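Local structure of cytosol aminopeptidase (Coxiella burnetii, 3IJ3) at residues A[391-396]-A[470-475]; A[452-457]-A[464-469]. The protein probably acts as a manganese-dependent aminopeptidase of the M17 family, removing amino acids from the N-terminal ends of peptides. All coordinates share one frame; numbering follows the deposited sequence.

Both contacts lie in the catalytic domain of the M17 family and touch each other through Asp395 and Ala469. Interaction 2, nested along the chain inside the loop closed by interaction 1, is a buried hairpin of strands 445-454 and 464-465; helix 470-481 is the next element of the chain. Interaction 1, its centre about 16 Å from that of interaction 2, sets the start of this helix against the end of helix 380-393 and is only partly buried, with Lys392 exposed. The chemistry differs accordingly: main-chain bonds, a tryptophan face and a buried Asn454-Glu466 bond in the hairpin, against a carboxylate on a helix start, threonine packing and a water bridge between the helices.

Interaction 1: A[391-396]-A[470-475]; sequences LKTDDP and LRAVFH
Asp395 reaches across to the first turn of helix 470-481 and meets its backbone with a single carboxylate oxygen. Ala472 N donates to Asp395 OD2 at 3.0 Å with an N-H...O angle of 160°, using the anti lone pair of that oxygen. Asp395 OD2 also lies 3.0 Å from Arg471 N. The reach depends on chi1 of Asp395, which at -178° sets CG opposite the backbone N and extends the carboxylate toward the helix.

Thr393 fills the middle of the interface. Its CG2 packs against His475 CB at 3.6 Å, and in one of the two conformers modelled for Arg471 the threonine and arginine side chains run past each other in opposite directions. Thr393 OG1, turned over Ala472 CA at 3.6 Å, has its stronger polar partner within its own helix, the carbonyl of Ala389. At the outer end the Lys392 chain crosses the His475 side chain at about a right angle: CB sits over one face of the imidazole, while CD comes within 3.3 Å of NE2. A bend at chi4 (66°) lets Lys392 NZ donate to a water, which is also hydrogen-bonded to His475 NE2 in the plane of the ring.

Behind this first shell, helix 380-393 ends in a Schellman motif with Asp394, at positive phi, as its C-prime residue; Asp395 comes next. Trp166 of helix 157-178 packs on Leu470 and Arg471.

One oxygen of Asp395 thus accepts from Ala472 N in the first turn and the other, OD1, from Ala469 N at the N-cap position, where the helix dipole would probably favour the negative charge. The polar ends of Lys392 and His475 are bridged by a water, while the lysine methylenes pack on the imidazole.

Interaction 2: A[452-457]-A[464-469]; sequences AWNLED and GGEAMA
The beta hairpin of strands 445-454 and 464-465, part of the large mixed sheet of the catalytic domain, pairs strand 464-465 with the end of strand 445-454 in a short antiparallel ladder. Asn454 and Gly464 form its hydrogen-bonded pair: Asn454 N donates to Gly464 O at 2.8 Å, nearly straight, and Gly464 N returns a bond to Asn454 O at 3.1 Å. Trp453 and Gly465 make the adjacent non-hydrogen-bonded pair. Beyond it, Glu466 N bonds to Ala452 O at 3.1 Å, approaching from above the carbonyl plane.

The Trp453 ring lies flat against the glycine strand. Gly464 CA stands 3.5 Å from the centroid of the six-membered ring and 5° off its normal, a CH-pi contact, with Gly465 N also above this face. The indole swings there because its CG is opposite the backbone N (chi1 -172°). With no side chain on Gly464, the ring rests directly on main-chain atoms.

A side-chain hydrogen bond joins Asn454 to Glu466. Asn454 ND2, which also donates to Pro462 O, meets Glu466 OE1 at 2.9 Å, in the amide plane but from above the carboxylate plane; the two planes are 69° apart. Glu466 OE1 also forms a salt bridge with Arg174 of helix 157-178, and OE2 is bonded by Ala467 N, which limits rotation of the carboxylate. In one of its two conformers, Met468 SD accepts a weak hydrogen bond from Ala452 N.

Arg174 probably stabilises the buried charge of Glu466, so the carboxylate ties the hairpin to that helix, while Glu466 O is buried here without a hydrogen-bond partner.

Interaction 1: A[391-396]-A[470-475]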
# COMPACT_ATOMS: atom_id res chain seq x y z
N LEU A 391 6.88 -10.41 -39.93
CA LEU A 391 5.69 -10.43 -40.80
C LEU A 391 5.64 -11.71 -41.64
O LEU A 391 4.58 -12.37 -41.73
CB LEU A 391 5.68 -9.18 -41.67
CG LEU A 391 5.38 -7.89 -40.93
CD1 LEU A 391 5.58 -6.68 -41.84
CD2 LEU A 391 3.95 -7.93 -40.37
N LYS A 392 6.79 -12.10 -42.20
CA LYS A 392 6.84 -13.32 -43.01
C LYS A 392 6.50 -14.60 -42.23
O LYS A 392 5.87 -15.51 -42.77
CB LYS A 392 8.21 -13.49 -43.68
CG LYS A 392 8.52 -12.44 -44.73
CD LYS A 392 9.72 -12.84 -45.59
CE LYS A 392 9.96 -11.88 -46.78
NZ LYS A 392 10.35 -10.49 -46.40
N THR A 393 6.93 -14.67 -40.97
CA THR A 393 6.70 -15.82 -40.12
C THR A 393 5.47 -15.74 -39.22
O THR A 393 5.15 -16.71 -38.54
CB THR A 393 7.91 -16.02 -39.17
OG1 THR A 393 8.10 -14.82 -38.39
CG2 THR A 393 9.18 -16.33 -39.97
N ASP A 394 4.81 -14.59 -39.19
CA ASP A 394 3.70 -14.36 -38.25
C ASP A 394 4.14 -14.70 -36.82
O ASP A 394 3.45 -15.41 -36.07
CB ASP A 394 2.42 -15.15 -38.61
CG ASP A 394 1.24 -14.81 -37.68
OD1 ASP A 394 1.24 -13.70 -37.07
OD2 ASP A 394 0.30 -15.63 -37.56
N ASP A 395 5.35 -14.25 -36.45
CA ASP A 395 5.88 -14.43 -35.12
C ASP A 395 6.08 -12.98 -34.67
O ASP A 395 7.09 -12.37 -35.01
CB ASP A 395 7.19 -15.20 -35.18
CG ASP A 395 7.78 -15.48 -33.82
OD1 ASP A 395 7.06 -15.40 -32.80
OD2 ASP A 395 8.99 -15.82 -33.80
N PRO A 396 5.11 -12.43 -33.95
CA PRO A 396 5.13 -10.99 -33.69
C PRO A 396 6.23 -10.42 -32.83
O PRO A 396 6.68 -11.05 -31.89
CB PRO A 396 3.76 -10.71 -33.03
CG PRO A 396 3.16 -11.98 -32.71
CD PRO A 396 3.91 -13.10 -33.42
N LEU A 470 11.56 -16.38 -31.76
CA LEU A 470 12.56 -17.24 -32.41
C LEU A 470 12.37 -17.59 -33.84
O LEU A 470 13.37 -17.68 -34.56
CB LEU A 470 12.77 -18.57 -31.63
CG LEU A 470 13.30 -18.45 -30.24
CD1 LEU A 470 13.86 -19.84 -29.87
CD2 LEU A 470 14.38 -17.41 -30.21
N ARG A 471 11.13 -17.83 -34.27
CA ARG A 471 10.90 -18.14 -35.67
C ARG A 471 11.30 -16.94 -36.52
O ARG A 471 11.93 -17.11 -37.55
CB ARG A 471 9.47 -18.58 -35.97
CG ARG A 471 9.07 -19.87 -35.25
CD ARG A 471 8.13 -20.69 -36.10
NE ARG A 471 8.82 -21.07 -37.33
CZ ARG A 471 8.69 -20.44 -38.49
NH1 ARG A 471 7.85 -19.42 -38.61
NH2 ARG A 471 9.37 -20.86 -39.54
N ALA A 472 10.96 -15.73 -36.05
CA ALA A 472 11.31 -14.50 -36.79
C ALA A 472 12.82 -14.38 -36.87
O ALA A 472 13.38 -14.17 -37.94
CB ALA A 472 10.73 -13.24 -36.09
N VAL A 473 13.48 -14.49 -35.72
CA VAL A 473 14.95 -14.37 -35.69
C VAL A 473 15.60 -15.43 -36.57
O VAL A 473 16.51 -15.11 -37.34
CB VAL A 473 15.54 -14.42 -34.28
CG1 VAL A 473 17.10 -14.37 -34.34
CG2 VAL A 473 14.98 -13.27 -33.42
N PHE A 474 15.15 -16.68 -36.48
CA PHE A 474 15.74 -17.73 -37.30
C PHE A 474 15.55 -17.49 -38.79
O PHE A 474 16.46 -17.74 -39.60
CB PHE A 474 15.25 -19.14 -36.90
CG PHE A 474 16.02 -20.22 -37.58
CD1 PHE A 474 17.33 -20.50 -37.21
CD2 PHE A 474 15.47 -20.95 -38.63
CE1 PHE A 474 18.09 -21.45 -37.87
CE2 PHE A 474 16.22 -21.92 -39.28
CZ PHE A 474 17.54 -22.18 -38.87
N HIS A 475 14.35 -17.04 -39.18
CA HIS A 475 14.09 -16.70 -40.57
C HIS A 475 15.12 -15.65 -41.05
O HIS A 475 15.71 -15.78 -42.14
CB HIS A 475 12.66 -16.18 -40.74
CG HIS A 475 12.35 -15.66 -42.10
ND1 HIS A 475 11.79 -16.45 -43.09
CD2 HIS A 475 12.54 -14.44 -42.65
CE1 HIS A 475 11.66 -15.74 -44.19
NE2 HIS A 475 12.11 -14.52 -43.96
O HOH W 1 12.45 -11.50 -44.47

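Interaction 2: A[452-457]-A[464-469]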
# COMPACT_ATOMS: atom_id res chain seq x y z
N ALA A 452 7.89 -14.63 -22.19
CA ALA A 452 8.20 -16.06 -22.13
C ALA A 452 7.21 -16.91 -21.36
O ALA A 452 7.59 -17.92 -20.80
CB ALA A 452 9.64 -16.27 -21.57
N TRP A 453 5.93 -16.53 -21.38
CA TRP A 453 4.92 -17.23 -20.62
C TRP A 453 3.52 -16.99 -21.17
O TRP A 453 3.24 -15.90 -21.68
CB TRP A 453 4.99 -16.70 -19.17
CG TRP A 453 4.16 -17.41 -18.14
CD1 TRP A 453 2.87 -17.13 -17.79
CD2 TRP A 453 4.57 -18.49 -17.30
NE1 TRP A 453 2.45 -17.98 -16.78
CE2 TRP A 453 3.48 -18.82 -16.47
CE3 TRP A 453 5.76 -19.21 -17.17
CZ2 TRP A 453 3.55 -19.82 -15.53
CZ3 TRP A 453 5.81 -20.21 -16.23
CH2 TRP A 453 4.72 -20.53 -15.44
N ASN A 454 2.69 -18.03 -21.13
CA ASN A 454 1.30 -17.96 -21.48
C ASN A 454 0.50 -17.87 -20.17
O ASN A 454 0.44 -18.84 -19.39
CB ASN A 454 0.83 -19.20 -22.24
CG ASN A 454 1.51 -19.36 -23.58
OD1 ASN A 454 1.68 -18.37 -24.32
ND2 ASN A 454 1.88 -20.61 -23.94
N LEU A 455 -0.15 -16.74 -19.94
CA LEU A 455 -0.98 -16.56 -18.74
C LEU A 455 -2.31 -17.32 -18.85
O LEU A 455 -2.87 -17.74 -17.86
CB LEU A 455 -1.27 -15.08 -18.53
CG LEU A 455 -0.06 -14.26 -18.11
CD1 LEU A 455 -0.28 -12.78 -18.34
CD2 LEU A 455 0.30 -14.56 -16.64
N GLU A 456 -2.78 -17.51 -20.07
CA GLU A 456 -4.05 -18.18 -20.32
C GLU A 456 -3.87 -19.35 -21.27
O GLU A 456 -2.96 -19.35 -22.07
CB GLU A 456 -4.97 -17.22 -21.06
CG GLU A 456 -5.23 -15.86 -20.42
CD GLU A 456 -5.64 -14.82 -21.46
OE1 GLU A 456 -4.86 -14.59 -22.43
OE2 GLU A 456 -6.72 -14.20 -21.30
N ASP A 457 -4.77 -20.32 -21.19
CA ASP A 457 -4.74 -21.49 -22.06
C ASP A 457 -5.38 -21.16 -23.41
O ASP A 457 -6.60 -21.09 -23.51
CB ASP A 457 -5.55 -22.60 -21.39
CG ASP A 457 -5.65 -23.84 -22.23
OD1 ASP A 457 -4.63 -24.28 -22.76
OD2 ASP A 457 -6.76 -24.40 -22.32
N GLY A 464 1.89 -21.58 -18.97
CA GLY A 464 3.28 -21.85 -18.56
C GLY A 464 4.27 -21.27 -19.55
O GLY A 464 3.95 -20.36 -20.32
N GLY A 465 5.49 -21.80 -19.54
CA GLY A 465 6.57 -21.28 -20.39
C GLY A 465 6.24 -21.32 -21.86
O GLY A 465 5.49 -22.20 -22.34
N GLU A 466 6.79 -20.36 -22.59
CA GLU A 466 6.54 -20.30 -24.00
C GLU A 466 7.67 -19.67 -24.75
O GLU A 466 8.41 -18.82 -24.22
CB GLU A 466 5.24 -19.52 -24.25
CG GLU A 466 4.79 -19.49 -25.68
CD GLU A 466 4.53 -20.88 -26.24
OE1 GLU A 466 3.36 -21.25 -26.34
OE2 GLU A 466 5.52 -21.62 -26.55
N ALA A 467 7.83 -20.12 -26.00
CA ALA A 467 8.81 -19.58 -26.93
C ALA A 467 8.18 -18.50 -27.79
O ALA A 467 7.09 -18.70 -28.38
CB ALA A 467 9.35 -20.69 -27.84
N MET A 468 8.90 -17.42 -27.99
CA MET A 468 8.44 -16.34 -28.82
C MET A 468 9.64 -15.71 -29.49
O MET A 468 10.79 -15.97 -29.12
CB MET A 468 7.63 -15.36 -28.01
CG MET A 468 8.30 -14.88 -26.76
SD MET A 468 7.12 -14.32 -25.50
CE MET A 468 6.29 -15.88 -25.21
N ALA A 469 9.36 -14.98 -30.55
CA ALA A 469 10.37 -14.27 -31.36
C ALA A 469 11.36 -15.12 -32.16
O ALA A 469 11.91 -14.63 -33.14
CB ALA A 469 11.17 -13.29 -30.50